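Local coordinates for cellulose-binding protein (PDB 2X32) that binds a long polyisoprenoid diphosphate within its YceI-like beta-barrel domain and is implicated in plant cell wall breakdown, at residues A[60-63]-A[64-68]. Numbering follows the deposited sequence. Where two conformers were deposited one is given.
Sequences IDVR and NGRMR. With OTP ((2E,6E,10E,14E,18E,22E,26E)-3,7,11,15,19,23,27,31-octamethyldotriaconta-2,6,10,14,18,22,26,30-octaenyl trihydrogen diphosphate), chain C.
Ile60 O accepts Asn64 N at 2.9 Å, the first bond of the first turn of helix 61-72 in this YceI-like lipocalin-type fold, where the helix lies at the diphosphate end of the polyisoprenoid pocket. Ile60 is the N-cap residue. The i to i+4 ladder continues with Gly65 N on Asp61 O and Arg66 N on Val62 O. Its next rung is Met67 N on Arg63 O, at 2.8 Å. Asn64 suits its place because its amide both accepts and donates: OD1 takes the backbone N of Thr58, while ND2 gives a hydrogen to a water 2.9 Å away. That water in turn donates to Asp61 OD1, joining a carboxylate and an amide whose planes stand 89° apart. A second water donates to Asp61 O, 2.7 Å away, and accepts from Arg68 NH2, so this carbonyl serves two donors. On the ligand side, Arg63 runs out with CG anti to the backbone N, and a bend at chi3 (62°) turns its guanidinium toward the phosphate. Its NH1 reaches O2 of the diphosphate at 2.9 Å in a weak, bent bond. NH2 is shared by the Thr58 carbonyl and a salt bridge to Glu30. Lys24 also binds the ligand. A leucine in place of Arg63 would probably leave Glu30 without this cationic mate and the diphosphate without one of its donors. Farther round the helix, Val62 CG1 lies over one face of the Arg66 guanidinium, 3.6 Å from Arg66 NE.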
# COMPACT_ATOMS: atom_id res chain seq x y z
N ILE A 60 1.67 -2.82 -18.97
CA ILE A 60 2.07 -3.87 -19.95
C ILE A 60 1.44 -5.18 -19.48
O ILE A 60 1.73 -5.68 -18.39
CB ILE A 60 3.60 -4.04 -20.02
CG1 ILE A 60 4.26 -2.68 -20.32
CG2 ILE A 60 4.01 -5.16 -21.03
CD1 ILE A 60 5.81 -2.68 -20.38
N ASP A 61 0.54 -5.73 -20.29
CA ASP A 61 -0.25 -6.89 -19.85
C ASP A 61 0.61 -8.11 -19.53
O ASP A 61 0.40 -8.78 -18.52
CB ASP A 61 -1.32 -7.22 -20.90
CG ASP A 61 -2.31 -6.13 -21.06
OD1 ASP A 61 -3.05 -5.85 -20.10
OD2 ASP A 61 -2.34 -5.50 -22.14
N VAL A 62 1.61 -8.43 -20.39
CA VAL A 62 2.47 -9.58 -20.11
C VAL A 62 3.17 -9.39 -18.77
O VAL A 62 3.27 -10.29 -17.99
CB VAL A 62 3.50 -9.84 -21.24
CG1 VAL A 62 4.63 -10.83 -20.77
CG2 VAL A 62 2.80 -10.30 -22.50
N ARG A 63 3.64 -8.19 -18.50
CA ARG A 63 4.36 -7.92 -17.26
C ARG A 63 3.44 -8.01 -16.07
O ARG A 63 3.81 -8.56 -15.02
CB ARG A 63 5.04 -6.55 -17.32
CG ARG A 63 5.79 -6.26 -16.05
CD ARG A 63 6.74 -5.12 -16.14
NE ARG A 63 6.05 -3.88 -16.45
CZ ARG A 63 6.70 -2.74 -16.66
NH1 ARG A 63 8.03 -2.72 -16.58
NH2 ARG A 63 6.03 -1.61 -16.91
N ASN A 64 2.22 -7.51 -16.20
CA ASN A 64 1.25 -7.69 -15.12
C ASN A 64 1.08 -9.14 -14.77
O ASN A 64 1.01 -9.49 -13.61
CB ASN A 64 -0.13 -7.13 -15.49
CG ASN A 64 -0.14 -5.64 -15.78
OD1 ASN A 64 0.73 -4.90 -15.29
ND2 ASN A 64 -1.20 -5.17 -16.50
N GLY A 65 1.01 -10.00 -15.78
CA GLY A 65 0.81 -11.41 -15.55
C GLY A 65 2.00 -12.03 -14.83
O GLY A 65 1.83 -12.84 -13.92
N ARG A 66 3.20 -11.63 -15.25
CA ARG A 66 4.42 -12.13 -14.61
C ARG A 66 4.44 -11.66 -13.15
O ARG A 66 4.83 -12.40 -12.26
CB ARG A 66 5.67 -11.67 -15.36
CG ARG A 66 5.82 -12.34 -16.72
CD ARG A 66 6.87 -11.64 -17.51
NE ARG A 66 7.15 -12.36 -18.77
CZ ARG A 66 8.16 -12.06 -19.59
NH1 ARG A 66 9.01 -11.07 -19.31
NH2 ARG A 66 8.33 -12.78 -20.70
N MET A 67 4.03 -10.41 -12.89
CA MET A 67 4.00 -9.97 -11.51
C MET A 67 2.96 -10.75 -10.69
O MET A 67 3.24 -11.16 -9.56
CB MET A 67 3.77 -8.47 -11.41
CG MET A 67 4.96 -7.63 -11.85
SD MET A 67 4.60 -5.96 -11.32
CE MET A 67 4.88 -6.13 -9.56
N ARG A 68 1.78 -11.02 -11.22
CA ARG A 68 0.81 -11.82 -10.49
C ARG A 68 1.28 -13.23 -10.24
O ARG A 68 1.15 -13.76 -9.15
CB ARG A 68 -0.54 -11.83 -11.21
CG ARG A 68 -1.25 -10.50 -11.36
CD ARG A 68 -2.59 -10.62 -12.09
NE ARG A 68 -2.45 -11.40 -13.37
CZ ARG A 68 -2.39 -10.90 -14.59
NH1 ARG A 68 -2.47 -9.60 -14.81
NH2 ARG A 68 -2.25 -11.71 -15.66
O7 OTP C . 13.30 -4.11 -19.56
P2 OTP C . 12.24 -5.03 -20.09
O5 OTP C . 12.81 -6.18 -20.91
O6 OTP C . 11.07 -4.34 -20.73
O4 OTP C . 11.67 -5.79 -18.75
P1 OTP C . 10.21 -5.62 -18.07
O2 OTP C . 10.28 -4.32 -17.30
O3 OTP C . 9.04 -5.98 -18.98
O1 OTP C . 10.12 -6.68 -16.86
C40 OTP C . 10.94 -6.44 -15.70
C39 OTP C . 10.07 -6.24 -14.45
C37 OTP C . 10.25 -5.26 -13.59
C38 OTP C . 11.28 -4.13 -13.68
C36 OTP C . 9.37 -5.19 -12.34
C35 OTP C . 10.06 -5.56 -11.06
C34 OTP C . 9.12 -5.36 -9.85
C32 OTP C . 9.50 -4.96 -8.63
C33 OTP C . 10.89 -4.54 -8.32
C31 OTP C . 8.39 -4.76 -7.59
C30 OTP C . 8.50 -5.50 -6.28
C29 OTP C . 7.40 -5.12 -5.31
C27 OTP C . 7.55 -5.02 -3.99
C28 OTP C . 8.83 -5.39 -3.23
C26 OTP C . 6.45 -4.48 -3.11
C25 OTP C . 5.20 -4.00 -3.81
C24 OTP C . 4.30 -3.08 -2.95
C22 OTP C . 3.19 -3.45 -2.31
C23 OTP C . 2.51 -4.79 -2.43
C21 OTP C . 2.50 -2.42 -1.46
C20 OTP C . 2.60 -2.72 0.06
C19 OTP C . 1.86 -1.71 0.94
C17 OTP C . 2.41 -0.74 1.67
C18 OTP C . 3.86 -0.56 1.93
C16 OTP C . 1.49 0.28 2.32
C15 OTP C . 1.62 0.30 3.82
C14 OTP C . 0.47 1.04 4.46
C12 OTP C . 0.57 1.80 5.58
C13 OTP C . 1.90 2.04 6.29
C11 OTP C . -0.62 2.48 6.19
C10 OTP C . -1.89 2.46 5.45
C9 OTP C . -3.00 3.37 5.97
C7 OTP C . -4.09 3.00 6.65
C8 OTP C . -4.52 1.57 6.94
C6 OTP C . -5.01 4.09 7.15
C5 OTP C . -4.79 4.47 8.60
C4 OTP C . -5.79 5.48 9.10
C2 OTP C . -5.48 6.46 9.95
C3 OTP C . -4.17 6.75 10.60
C1 OTP C . -6.58 7.38 10.38
O HOH W 1 -2.94 -7.25 -17.49
O HOH W 2 -1.90 -10.10 -18.00